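Local coordinates for protein GLB-12 (Caenorhabditis elegans, PDB 4BJA) that binds heme through two axial histidine ligands and is probably a redox-signalling globin needed for reproduction in the worm, at residues 25-33 with 191-202. The protein carries 1 engineered substitution. Residues are numbered along the deposited sequence; the frame is centred on the assembly and turned at random.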
# COMPACT_ATOMS: atom_id res chain seq x y z
N GLU A 25 -4.69 1.85 7.93
CA GLU A 25 -4.08 2.08 6.61
C GLU A 25 -3.75 0.76 5.92
O GLU A 25 -3.13 0.74 4.88
CB GLU A 25 -2.83 2.94 6.73
CG GLU A 25 -3.14 4.33 7.28
CD GLU A 25 -2.98 4.44 8.80
OE1 GLU A 25 -2.97 3.45 9.50
OE2 GLU A 25 -2.86 5.56 9.30
N ASN A 26 -4.21 -0.33 6.51
CA ASN A 26 -3.91 -1.70 5.98
C ASN A 26 -4.37 -1.80 4.51
O ASN A 26 -5.54 -1.67 4.25
CB ASN A 26 -4.76 -2.66 6.84
CG ASN A 26 -4.57 -4.10 6.53
OD1 ASN A 26 -4.23 -4.50 5.40
ND2 ASN A 26 -4.85 -4.93 7.52
N PRO A 27 -3.46 -2.06 3.55
CA PRO A 27 -3.88 -1.98 2.14
C PRO A 27 -4.79 -3.13 1.76
O PRO A 27 -5.51 -3.02 0.79
CB PRO A 27 -2.56 -2.04 1.36
CG PRO A 27 -1.62 -2.80 2.30
CD PRO A 27 -2.02 -2.28 3.69
N PHE A 28 -4.79 -4.21 2.54
CA PHE A 28 -5.71 -5.30 2.26
C PHE A 28 -7.12 -4.91 2.63
O PHE A 28 -8.09 -5.50 2.15
CB PHE A 28 -5.28 -6.59 2.99
CG PHE A 28 -4.02 -7.15 2.47
CD1 PHE A 28 -4.04 -7.87 1.28
CD2 PHE A 28 -2.81 -6.92 3.11
CE1 PHE A 28 -2.85 -8.37 0.75
CE2 PHE A 28 -1.60 -7.41 2.60
CZ PHE A 28 -1.64 -8.14 1.39
N ASP A 29 -7.27 -3.94 3.53
CA ASP A 29 -8.61 -3.44 3.78
C ASP A 29 -8.98 -2.37 2.79
O ASP A 29 -10.16 -2.19 2.52
CB ASP A 29 -8.73 -2.95 5.23
CG ASP A 29 -10.18 -2.63 5.62
OD1 ASP A 29 -11.13 -3.23 5.05
OD2 ASP A 29 -10.37 -1.74 6.47
N LEU A 30 -8.01 -1.63 2.26
CA LEU A 30 -8.30 -0.55 1.31
C LEU A 30 -8.53 -0.99 -0.13
O LEU A 30 -9.41 -0.47 -0.83
CB LEU A 30 -7.17 0.49 1.37
CG LEU A 30 -6.91 1.06 2.77
CD1 LEU A 30 -5.79 2.08 2.66
CD2 LEU A 30 -8.17 1.68 3.39
N ALA A 31 -7.76 -1.99 -0.56
CA ALA A 31 -7.84 -2.49 -1.95
C ALA A 31 -8.93 -3.52 -2.13
O ALA A 31 -9.36 -3.78 -3.28
CB ALA A 31 -6.47 -3.07 -2.36
N LEU A 32 -9.35 -4.14 -1.03
CA LEU A 32 -10.29 -5.25 -1.10
C LEU A 32 -11.38 -4.87 -0.14
O LEU A 32 -11.09 -4.23 0.86
CB LEU A 32 -9.59 -6.53 -0.63
CG LEU A 32 -8.39 -6.91 -1.50
CD1 LEU A 32 -7.54 -7.95 -0.71
CD2 LEU A 32 -8.87 -7.42 -2.92
N ASN A 33 -12.61 -5.11 -0.51
CA ASN A 33 -13.70 -4.96 0.42
C ASN A 33 -14.12 -6.35 0.90
O ASN A 33 -13.48 -7.37 0.56
CB ASN A 33 -14.82 -4.12 -0.24
CG ASN A 33 -15.49 -4.81 -1.43
OD1 ASN A 33 -15.46 -6.04 -1.59
ND2 ASN A 33 -16.14 -4.01 -2.26
N VAL A 191 -10.13 -8.90 -8.84
CA VAL A 191 -9.89 -9.07 -7.42
C VAL A 191 -8.55 -9.76 -7.15
O VAL A 191 -7.79 -9.32 -6.27
CB VAL A 191 -11.05 -9.83 -6.72
CG1 VAL A 191 -10.68 -10.15 -5.31
CG2 VAL A 191 -12.33 -8.97 -6.73
N TRP A 192 -8.26 -10.82 -7.91
CA TRP A 192 -7.01 -11.53 -7.70
C TRP A 192 -5.84 -10.64 -8.09
O TRP A 192 -4.78 -10.68 -7.46
CB TRP A 192 -7.01 -12.90 -8.45
CG TRP A 192 -7.59 -13.95 -7.58
CD1 TRP A 192 -8.89 -14.34 -7.51
CD2 TRP A 192 -6.89 -14.70 -6.58
NE1 TRP A 192 -9.05 -15.31 -6.55
CE2 TRP A 192 -7.83 -15.55 -5.97
CE3 TRP A 192 -5.55 -14.75 -6.17
CZ2 TRP A 192 -7.47 -16.45 -4.94
CZ3 TRP A 192 -5.20 -15.65 -5.17
CH2 TRP A 192 -6.16 -16.47 -4.55
N LYS A 193 -6.00 -9.83 -9.13
CA LYS A 193 -4.91 -8.88 -9.45
C LYS A 193 -4.69 -7.87 -8.32
O LYS A 193 -3.55 -7.60 -7.99
CB LYS A 193 -5.11 -8.19 -10.80
CG LYS A 193 -4.88 -9.17 -11.96
CD LYS A 193 -5.06 -8.46 -13.31
CE LYS A 193 -4.85 -9.42 -14.48
NZ LYS A 193 -5.25 -8.77 -15.81
N LYS A 194 -5.77 -7.30 -7.77
CA LYS A 194 -5.58 -6.35 -6.65
C LYS A 194 -4.91 -7.01 -5.46
O LYS A 194 -3.98 -6.45 -4.88
CB LYS A 194 -6.90 -5.73 -6.22
CG LYS A 194 -7.42 -4.77 -7.28
CD LYS A 194 -8.68 -4.03 -6.74
CE LYS A 194 -9.78 -4.96 -6.21
NZ LYS A 194 -10.95 -4.19 -5.57
N PHE A 195 -5.36 -8.23 -5.14
CA PHE A 195 -4.83 -8.97 -4.05
C PHE A 195 -3.34 -9.27 -4.27
O PHE A 195 -2.48 -8.98 -3.41
CB PHE A 195 -5.65 -10.28 -3.85
CG PHE A 195 -5.02 -11.27 -2.91
CD1 PHE A 195 -4.70 -10.91 -1.59
CD2 PHE A 195 -4.72 -12.57 -3.35
CE1 PHE A 195 -4.09 -11.81 -0.70
CE2 PHE A 195 -4.10 -13.48 -2.46
CZ PHE A 195 -3.79 -13.10 -1.13
N LEU A 196 -3.02 -9.88 -5.40
CA LEU A 196 -1.64 -10.33 -5.62
C LEU A 196 -0.68 -9.13 -5.76
O LEU A 196 0.48 -9.20 -5.31
CB LEU A 196 -1.60 -11.26 -6.83
CG LEU A 196 -2.24 -12.63 -6.56
CD1 LEU A 196 -2.22 -13.40 -7.85
CD2 LEU A 196 -1.49 -13.41 -5.51
N ASN A 197 -1.15 -8.04 -6.37
CA ASN A 197 -0.34 -6.81 -6.41
C ASN A 197 -0.08 -6.21 -5.03
O ASN A 197 0.99 -5.67 -4.77
CB ASN A 197 -0.96 -5.79 -7.38
CG ASN A 197 -0.65 -6.20 -8.84
OD1 ASN A 197 0.49 -6.51 -9.14
ND2 ASN A 197 -1.62 -6.18 -9.70
N THR A 198 -1.06 -6.33 -4.15
CA THR A 198 -0.87 -5.86 -2.78
C THR A 198 0.12 -6.78 -2.04
O THR A 198 0.92 -6.29 -1.25
CB THR A 198 -2.22 -5.77 -2.02
OG1 THR A 198 -3.08 -4.89 -2.77
CG2 THR A 198 -2.03 -5.20 -0.63
N VAL A 199 0.08 -8.10 -2.31
CA VAL A 199 1.09 -8.96 -1.72
C VAL A 199 2.49 -8.55 -2.20
O VAL A 199 3.42 -8.39 -1.41
CB VAL A 199 0.80 -10.44 -2.04
CG1 VAL A 199 1.99 -11.29 -1.60
CG2 VAL A 199 -0.54 -10.87 -1.31
N ILE A 200 2.63 -8.29 -3.50
CA ILE A 200 3.93 -7.82 -4.01
C ILE A 200 4.37 -6.54 -3.32
O ILE A 200 5.50 -6.44 -2.86
CB ILE A 200 3.88 -7.53 -5.51
CG1 ILE A 200 3.65 -8.83 -6.28
CG2 ILE A 200 5.24 -6.91 -5.96
CD1 ILE A 200 3.27 -8.61 -7.79
N SER A 201 3.49 -5.54 -3.25
CA SER A 201 3.93 -4.26 -2.70
C SER A 201 4.34 -4.39 -1.22
O SER A 201 5.35 -3.82 -0.81
CB SER A 201 2.87 -3.20 -2.89
OG SER A 201 1.80 -3.47 -2.03
N GLN A 202 3.57 -5.17 -0.44
CA GLN A 202 3.88 -5.25 1.00
C GLN A 202 5.10 -6.12 1.28
O GLN A 202 5.88 -5.81 2.19
CB GLN A 202 2.65 -5.73 1.77
CG GLN A 202 1.52 -4.71 1.62
CD GLN A 202 1.99 -3.31 2.06
OE1 GLN A 202 2.28 -3.10 3.23
NE2 GLN A 202 2.12 -2.38 1.09
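Phe28 enters helix 185-214 as a knob, its ring lodged among Phe195, Thr198, Val199 and Gln202. The methyl CG2 of Thr198 lies over one face of the ring, 3.6 Å from the centroid of the Phe28 ring and 16° off the normal, a CH-pi contact. CG2 is put there because it stands anti to the backbone N of Thr198, while OG1 turns back along the helix. At the ring's edge, Phe28 CE1 meets Phe195 CD1 at 3.9 Å, and Val199 CG2 also borders it. A flat, broad side chain suits this slot, offering a face to the methyl and a rim to its neighbours; an alanine here would probably leave Thr198 CG2 without its ring and open a gap beside Phe195 and Val199. Leu32 extends the apolar seam, bringing CD2 to within 4.1 Å of Val191 CG1 and CD1 near the Phe195 ring. At the other end, Pro27, compact and well suited to the first turn of a helix, sets its CG 3.7 Å from Gln202 CD; the amide oxygen of Gln202 is held by Arg121 and Trp117.

In this globin fold residues 25-33, the short helix 27-30 and the residues leading to helix 34-46, pack against one side of the long C-terminal helix; the side chain of Val199, on helix 185-214, is about 5 Å from the heme.

One hydrogen bond crosses between the segments. Lys194 bends at its third torsion (chi3 -53°) to bring NZ 2.8 Å from Ala31 O, nearly in line with the carbonyl, and forms a salt bridge with Asp36. The small Ala31 lets the backbone come close to helix 185-214 at Lys194, and its CB touches Thr198 OG1; that hydroxyl donates to Lys194 O at 2.8 Å, within its own helix. Asn26 is the N-cap: its OD1 accepts from Phe28 N at 2.9 Å, capping the start of helix 27-30.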